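Local coordinates for minor capsid protein VP1 (Human bocavirus 3, PDB 5US7) that forms the T=1 icosahedral capsid of the virus from sixty copies, which in the virion probably include size variants of the protein, at residues Tyr49-Asp52 and Ser53-Ile56; Ile197-Leu200 and Ala201-Glu204; Asp205-Ala208 and Val209-Ala212. One frame throughout, in Å; residues are numbered along the deposited sequence.

Overall arrangement
From the N terminus, the chain first meets interaction 1, a hairpin in which Tyr49-Asp52 turns straight back on itself as Ser53-Ile56. It joins strand 47-50 to strand 54-65, which also pairs with strands 185-190 and 466-482. Interactions 2 and 3 come much later and in series, on the opposite side of the chain's centre, with centres about 52 and 58 Å from that of interaction 1. Both fold up the loop between strand 185-190 and helix 210-215: interaction 2 shapes its middle, and interaction 3 brings it into the helix. None encloses another, but interactions 2 and 3 touch where Glu210 reaches back to Ala201, Met203 and Glu204; their centres lie about 9 Å apart.

Interaction 1 (Tyr49-Asp52 and Ser53-Ile56); sequences YFTD and SYVI
Tyr49 and Ile56 form an antiparallel hydrogen-bonded pair, Tyr49 N to Ile56 O at 2.8 Å and Ile56 N to Tyr49 O at 2.9 Å, while Asp52 and Ser53 fill the middle of a tight turn with torsions close to type I. Next to it, Tyr54 O accepts the N-H of Thr51. It also accepts the hydroxyl OG1, though the modelled 2.4 Å is too short to be taken literally. With chi1 of 59°, OG1 sits between the backbone N and carbonyl carbon, where it faces Tyr54 and lies over the centre of that ring. Threonine suits the place by carrying a hydroxyl on a short side chain, with CG2 near the Tyr54 ring. Phe50 and Val55, a non-hydrogen-bonded pair, share the face opposite Tyr49 and Ile56: Val55 CG1 lies over the Phe50 ring, 4.0 Å from its centroid, in a CH-pi contact. Beside Thr51 and Tyr54, the Tyr49 ring meets Ile56 CD1 and has the Tyr54 OH at its edge. Asp52 OD1 forms a salt bridge with Arg482. This is a beta hairpin with a two-residue turn, consistent with strand A folding back on strand B at the BIDG sheet of the parvovirus jelly roll.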
loop_
_atom_site.group_PDB
_atom_site.type_symbol
_atom_site.label_atom_id
_atom_site.label_comp_id
_atom_site.label_asym_id
_atom_site.label_seq_id
_atom_site.Cartn_x
_atom_site.Cartn_y
_atom_site.Cartn_z
ATOM N N TYR A 49 -61.249 66.277 -13.938
ATOM C CA TYR A 49 -60.140 65.688 -14.672
ATOM C C TYR A 49 -60.698 64.692 -15.675
ATOM O O TYR A 49 -61.242 63.657 -15.286
ATOM C CB TYR A 49 -59.160 65.030 -13.713
ATOM C CG TYR A 49 -58.062 64.290 -14.404
ATOM C CD1 TYR A 49 -57.053 64.970 -15.055
ATOM C CD2 TYR A 49 -58.021 62.909 -14.389
ATOM C CE1 TYR A 49 -56.045 64.297 -15.690
ATOM C CE2 TYR A 49 -57.011 62.227 -15.014
ATOM C CZ TYR A 49 -56.026 62.925 -15.665
ATOM O OH TYR A 49 -55.012 62.243 -16.294
ATOM N N PHE A 50 -60.547 64.997 -16.958
ATOM C CA PHE A 50 -61.104 64.200 -18.039
ATOM C C PHE A 50 -60.071 63.251 -18.619
ATOM O O PHE A 50 -58.919 63.625 -18.839
ATOM C CB PHE A 50 -61.628 65.096 -19.152
ATOM C CG PHE A 50 -62.868 65.834 -18.796
ATOM C CD1 PHE A 50 -64.098 65.315 -19.103
ATOM C CD2 PHE A 50 -62.806 67.030 -18.129
ATOM C CE1 PHE A 50 -65.240 65.983 -18.778
ATOM C CE2 PHE A 50 -63.945 67.697 -17.799
ATOM C CZ PHE A 50 -65.163 67.173 -18.124
ATOM N N THR A 51 -60.497 62.020 -18.864
ATOM C CA THR A 51 -59.724 61.062 -19.637
ATOM C C THR A 51 -60.634 60.444 -20.681
ATOM O O THR A 51 -61.765 60.898 -20.870
ATOM C CB THR A 51 -59.126 59.971 -18.756
ATOM O OG1 THR A 51 -60.176 59.288 -18.068
ATOM C CG2 THR A 51 -58.175 60.562 -17.756
ATOM N N ASP A 52 -60.150 59.421 -21.376
ATOM C CA ASP A 52 -60.997 58.742 -22.344
ATOM C C ASP A 52 -61.984 57.808 -21.664
ATOM O O ASP A 52 -63.165 57.784 -22.018
ATOM C CB ASP A 52 -60.136 57.980 -23.345
ATOM C CG ASP A 52 -59.442 58.901 -24.320
ATOM O OD1 ASP A 52 -59.879 60.064 -24.447
ATOM O OD2 ASP A 52 -58.460 58.468 -24.956
ATOM N N SER A 53 -61.521 57.018 -20.703
ATOM C CA SER A 53 -62.373 56.018 -20.080
ATOM C C SER A 53 -63.085 56.498 -18.825
ATOM O O SER A 53 -64.022 55.830 -18.383
ATOM C CB SER A 53 -61.551 54.777 -19.743
ATOM O OG SER A 53 -60.542 55.083 -18.798
ATOM N N TYR A 54 -62.688 57.621 -18.237
ATOM C CA TYR A 54 -63.352 58.065 -17.020
ATOM C C TYR A 54 -63.147 59.554 -16.825
ATOM O O TYR A 54 -62.279 60.171 -17.442
ATOM C CB TYR A 54 -62.861 57.308 -15.786
ATOM C CG TYR A 54 -61.417 57.535 -15.452
ATOM C CD1 TYR A 54 -61.027 58.614 -14.685
ATOM C CD2 TYR A 54 -60.445 56.654 -15.878
ATOM C CE1 TYR A 54 -59.715 58.828 -14.376
ATOM C CE2 TYR A 54 -59.123 56.857 -15.567
ATOM C CZ TYR A 54 -58.766 57.945 -14.814
ATOM O OH TYR A 54 -57.449 58.157 -14.496
ATOM N N VAL A 55 -63.962 60.117 -15.945
ATOM C CA VAL A 55 -63.879 61.510 -15.541
ATOM C C VAL A 55 -63.944 61.557 -14.026
ATOM O O VAL A 55 -64.698 60.801 -13.408
ATOM C CB VAL A 55 -65.014 62.348 -16.158
ATOM C CG1 VAL A 55 -64.983 63.757 -15.636
ATOM C CG2 VAL A 55 -64.904 62.341 -17.654
ATOM N N ILE A 56 -63.149 62.431 -13.426
ATOM C CA ILE A 56 -63.114 62.599 -11.983
ATOM C C ILE A 56 -63.499 64.030 -11.674
ATOM O O ILE A 56 -62.781 64.960 -12.049
ATOM C CB ILE A 56 -61.731 62.286 -11.407
ATOM C CG1 ILE A 56 -61.362 60.838 -11.672
ATOM C CG2 ILE A 56 -61.728 62.538 -9.933
ATOM C CD1 ILE A 56 -59.945 60.537 -11.337
#

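Interaction 2 (Ile197-Leu200 and Ala201-Glu204); sequences IHEL and AEME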
loop_
_atom_site.group_PDB
_atom_site.type_symbol
_atom_site.label_atom_id
_atom_site.label_comp_id
_atom_site.label_asym_id
_atom_site.label_seq_id
_atom_site.Cartn_x
_atom_site.Cartn_y
_atom_site.Cartn_z
ATOM N N ILE A 197 -99.633 57.259 6.217
ATOM C CA ILE A 197 -100.605 58.213 5.701
ATOM C C ILE A 197 -101.393 58.776 6.873
ATOM O O ILE A 197 -101.749 58.047 7.803
ATOM C CB ILE A 197 -101.526 57.546 4.667
ATOM C CG1 ILE A 197 -100.713 56.996 3.505
ATOM C CG2 ILE A 197 -102.495 58.548 4.093
ATOM C CD1 ILE A 197 -100.448 55.538 3.590
ATOM N N HIS A 198 -101.654 60.082 6.852
ATOM C CA HIS A 198 -102.398 60.681 7.952
ATOM C C HIS A 198 -103.869 60.298 7.890
ATOM O O HIS A 198 -104.458 59.909 8.902
ATOM C CB HIS A 198 -102.224 62.191 7.943
ATOM C CG HIS A 198 -102.849 62.869 9.116
ATOM N ND1 HIS A 198 -104.179 63.220 9.150
ATOM C CD2 HIS A 198 -102.331 63.235 10.311
ATOM C CE1 HIS A 198 -104.451 63.792 10.308
ATOM N NE2 HIS A 198 -103.347 63.811 11.031
ATOM N N GLU A 199 -104.473 60.390 6.713
ATOM C CA GLU A 199 -105.665 59.611 6.437
ATOM C C GLU A 199 -105.297 58.145 6.566
ATOM O O GLU A 199 -104.123 57.790 6.503
ATOM C CB GLU A 199 -106.172 59.911 5.031
ATOM C CG GLU A 199 -106.711 61.306 4.867
ATOM C CD GLU A 199 -107.968 61.498 5.661
ATOM O OE1 GLU A 199 -108.786 60.566 5.636
ATOM O OE2 GLU A 199 -108.137 62.550 6.315
ATOM N N LEU A 200 -106.293 57.283 6.777
ATOM C CA LEU A 200 -105.942 55.893 7.050
ATOM C C LEU A 200 -105.093 55.832 8.310
ATOM O O LEU A 200 -103.866 55.793 8.208
ATOM C CB LEU A 200 -105.180 55.239 5.892
ATOM C CG LEU A 200 -105.844 54.643 4.659
ATOM C CD1 LEU A 200 -106.467 55.715 3.810
ATOM C CD2 LEU A 200 -104.797 53.893 3.866
ATOM N N ALA A 201 -105.736 55.798 9.483
ATOM C CA ALA A 201 -105.221 56.211 10.790
ATOM C C ALA A 201 -105.282 57.711 11.013
ATOM O O ALA A 201 -104.321 58.308 11.505
ATOM C CB ALA A 201 -103.780 55.750 11.000
ATOM N N GLU A 202 -106.403 58.323 10.646
ATOM C CA GLU A 202 -106.694 59.683 11.075
ATOM C C GLU A 202 -106.536 59.797 12.604
ATOM O O GLU A 202 -105.766 60.646 13.047
ATOM C CB GLU A 202 -108.095 60.121 10.627
ATOM C CG GLU A 202 -108.324 60.252 9.147
ATOM C CD GLU A 202 -109.793 60.442 8.851
ATOM O OE1 GLU A 202 -110.613 60.135 9.737
ATOM O OE2 GLU A 202 -110.137 60.934 7.765
ATOM N N MET A 203 -107.222 58.995 13.431
ATOM C CA MET A 203 -108.365 58.146 13.091
ATOM C C MET A 203 -109.594 58.841 13.656
ATOM O O MET A 203 -109.509 59.501 14.691
ATOM C CB MET A 203 -108.226 56.738 13.661
ATOM C CG MET A 203 -108.396 56.668 15.161
ATOM S SD MET A 203 -107.871 55.097 15.842
ATOM C CE MET A 203 -106.132 55.427 16.062
ATOM N N GLU A 204 -110.735 58.722 12.985
ATOM C CA GLU A 204 -111.934 59.441 13.387
ATOM C C GLU A 204 -113.051 58.468 13.727
ATOM O O GLU A 204 -113.410 57.614 12.909
ATOM C CB GLU A 204 -112.390 60.413 12.300
ATOM C CG GLU A 204 -113.633 61.200 12.685
ATOM C CD GLU A 204 -113.426 62.091 13.900
ATOM O OE1 GLU A 204 -112.264 62.343 14.285
ATOM O OE2 GLU A 204 -114.436 62.532 14.485
#
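Glu199 and Glu202, three residues apart, bring their carboxylates together across a turn of the loop. The acidic contact comes first: Glu199 OE1 is modelled 2.5 Å from Glu202 OE2, and the two carboxylate planes stand 87° apart. Glu199 gets there by folding its chain at chi2 (-67°), whereas the chain of Glu202, extended beyond CG, carries its carboxylate to Glu199, with OE2 the nearer oxygen. The exact separation is doubtful at this resolution; a proton shared between the two acids is one possible explanation. Glu202 CG also places a methylene beside a carboxylate oxygen, 3.6 Å from Glu199 OE1. The long, flexible glutamate suits a place where two chains must reach each other across a turn.

Backbone contacts follow. His198 O faces Ala201-Glu204 and receives a CA-H contact from Glu202 CA at 3.1 Å, while the Glu202 N-H is turned too far aside to bond it. The chain bends at Leu200 and Ala201, both with positive phi.

Packing against other parts of the capsid comes last. Ala201 rests on Ala214 of helix 210-215, where a small residue lets the loop lie close, and His198 packs on Ile507 of a neighbouring subunit. Met203, modelled with a cis peptide bond before it, likewise touches Ile501 of that subunit. The arrangement is a compact, irregular turn, consistent with the long EF loop of a parvovirus jelly roll, which here brings His198 and Met203 to a neighbouring subunit.

Interaction 3 (Asp205-Ala208 and Val209-Ala212); sequences DSNA and VEKA
The beginning of the short helix 210-215, and the loop that leads into it, bring Asn207 and Ala208 against Val209-Ala212. Asn207, modelled with a cis peptide bond before it, holds its side chain anti to its own backbone nitrogen (chi1 -164°), and this lays the amide beside the start of the helix. There Asn207 CG lies 3.4 Å from Glu210 N and 3.6 Å from Val209 N. The amide is probably turned over in the model, so which of its ends faces which N-H remains open; a short polar residue is well suited to a place beside backbone N-H groups. The side chains of Asn207 and Glu210 cross at about a right angle, while their amide and carboxylate planes are 51° apart. The Glu210 carboxylate reaches back to the preceding loop, where OE1 takes a weak hydrogen bond from Glu204 N.

Ala208 has positive phi, where the chain turns into the helix. Ala208 O receives a weak bond from Ala212 N at 3.4 Å. Lys211 lays its CB against Ala208 N at 3.6 Å, but its ammonium group leads away, and the side chain packs on Leu499 of a neighbouring subunit. Ala212 CB lies beside Ala208 O, and Ala212 packs on Leu375 of another subunit; a small side chain fits there.

One weak backbone bond thus marks the entry to the helix; Asn207 may add to it if its amide is turned back, and Glu210 ties the loop to the helix.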
loop_
_atom_site.group_PDB
_atom_site.type_symbol
_atom_site.label_atom_id
_atom_site.label_comp_id
_atom_site.label_asym_id
_atom_site.label_seq_id
_atom_site.Cartn_x
_atom_site.Cartn_y
_atom_site.Cartn_z
ATOM N N ASP A 205 -113.606 58.622 14.932
ATOM C CA ASP A 205 -114.621 57.731 15.477
ATOM C C ASP A 205 -114.100 56.306 15.349
ATOM O O ASP A 205 -112.905 56.074 15.550
ATOM C CB ASP A 205 -115.954 57.932 14.745
ATOM C CG ASP A 205 -117.115 57.213 15.414
ATOM O OD1 ASP A 205 -116.903 56.589 16.475
ATOM O OD2 ASP A 205 -118.238 57.275 14.874
ATOM N N SER A 206 -114.981 55.362 15.028
ATOM C CA SER A 206 -114.613 54.103 14.396
ATOM C C SER A 206 -113.426 53.431 15.177
ATOM O O SER A 206 -113.425 53.562 16.400
ATOM C CB SER A 206 -114.358 54.434 12.922
ATOM O OG SER A 206 -115.548 54.861 12.284
ATOM N N ASN A 207 -112.436 52.735 14.592
ATOM C CA ASN A 207 -112.433 52.097 13.277
ATOM C C ASN A 207 -112.031 50.636 13.386
ATOM O O ASN A 207 -112.784 49.749 12.991
ATOM C CB ASN A 207 -111.500 52.826 12.312
ATOM C CG ASN A 207 -111.756 52.443 10.871
ATOM O OD1 ASN A 207 -112.299 51.378 10.589
ATOM N ND2 ASN A 207 -111.406 53.329 9.954
ATOM N N ALA A 208 -110.819 50.415 13.889
ATOM C CA ALA A 208 -110.085 49.159 13.962
ATOM C C ALA A 208 -109.435 48.847 12.629
ATOM O O ALA A 208 -108.601 47.947 12.565
ATOM C CB ALA A 208 -110.941 47.958 14.408
ATOM N N VAL A 209 -109.783 49.555 11.562
ATOM C CA VAL A 209 -109.028 49.509 10.321
ATOM C C VAL A 209 -107.981 50.606 10.404
ATOM O O VAL A 209 -106.778 50.336 10.347
ATOM C CB VAL A 209 -109.933 49.679 9.093
ATOM C CG1 VAL A 209 -109.100 49.713 7.831
ATOM C CG2 VAL A 209 -110.943 48.552 9.040
ATOM N N GLU A 210 -108.434 51.854 10.527
ATOM C CA GLU A 210 -107.502 52.943 10.793
ATOM C C GLU A 210 -106.747 52.723 12.097
ATOM O O GLU A 210 -105.562 53.056 12.198
ATOM C CB GLU A 210 -108.235 54.284 10.817
ATOM C CG GLU A 210 -108.658 54.803 9.451
ATOM C CD GLU A 210 -109.308 56.171 9.531
ATOM O OE1 GLU A 210 -109.666 56.588 10.648
ATOM O OE2 GLU A 210 -109.429 56.846 8.488
ATOM N N LYS A 211 -107.410 52.160 13.108
ATOM C CA LYS A 211 -106.730 51.935 14.379
ATOM C C LYS A 211 -105.633 50.891 14.241
ATOM O O LYS A 211 -104.563 51.029 14.840
ATOM C CB LYS A 211 -107.727 51.517 15.451
ATOM C CG LYS A 211 -107.088 51.328 16.812
ATOM C CD LYS A 211 -108.128 51.097 17.885
ATOM C CE LYS A 211 -107.476 50.890 19.234
ATOM N NZ LYS A 211 -106.775 49.586 19.310
ATOM N N ALA A 212 -105.877 49.840 13.463
ATOM C CA ALA A 212 -104.819 48.875 13.199
ATOM C C ALA A 212 -103.707 49.487 12.365
ATOM O O ALA A 212 -102.541 49.117 12.522
ATOM C CB ALA A 212 -105.389 47.647 12.500
#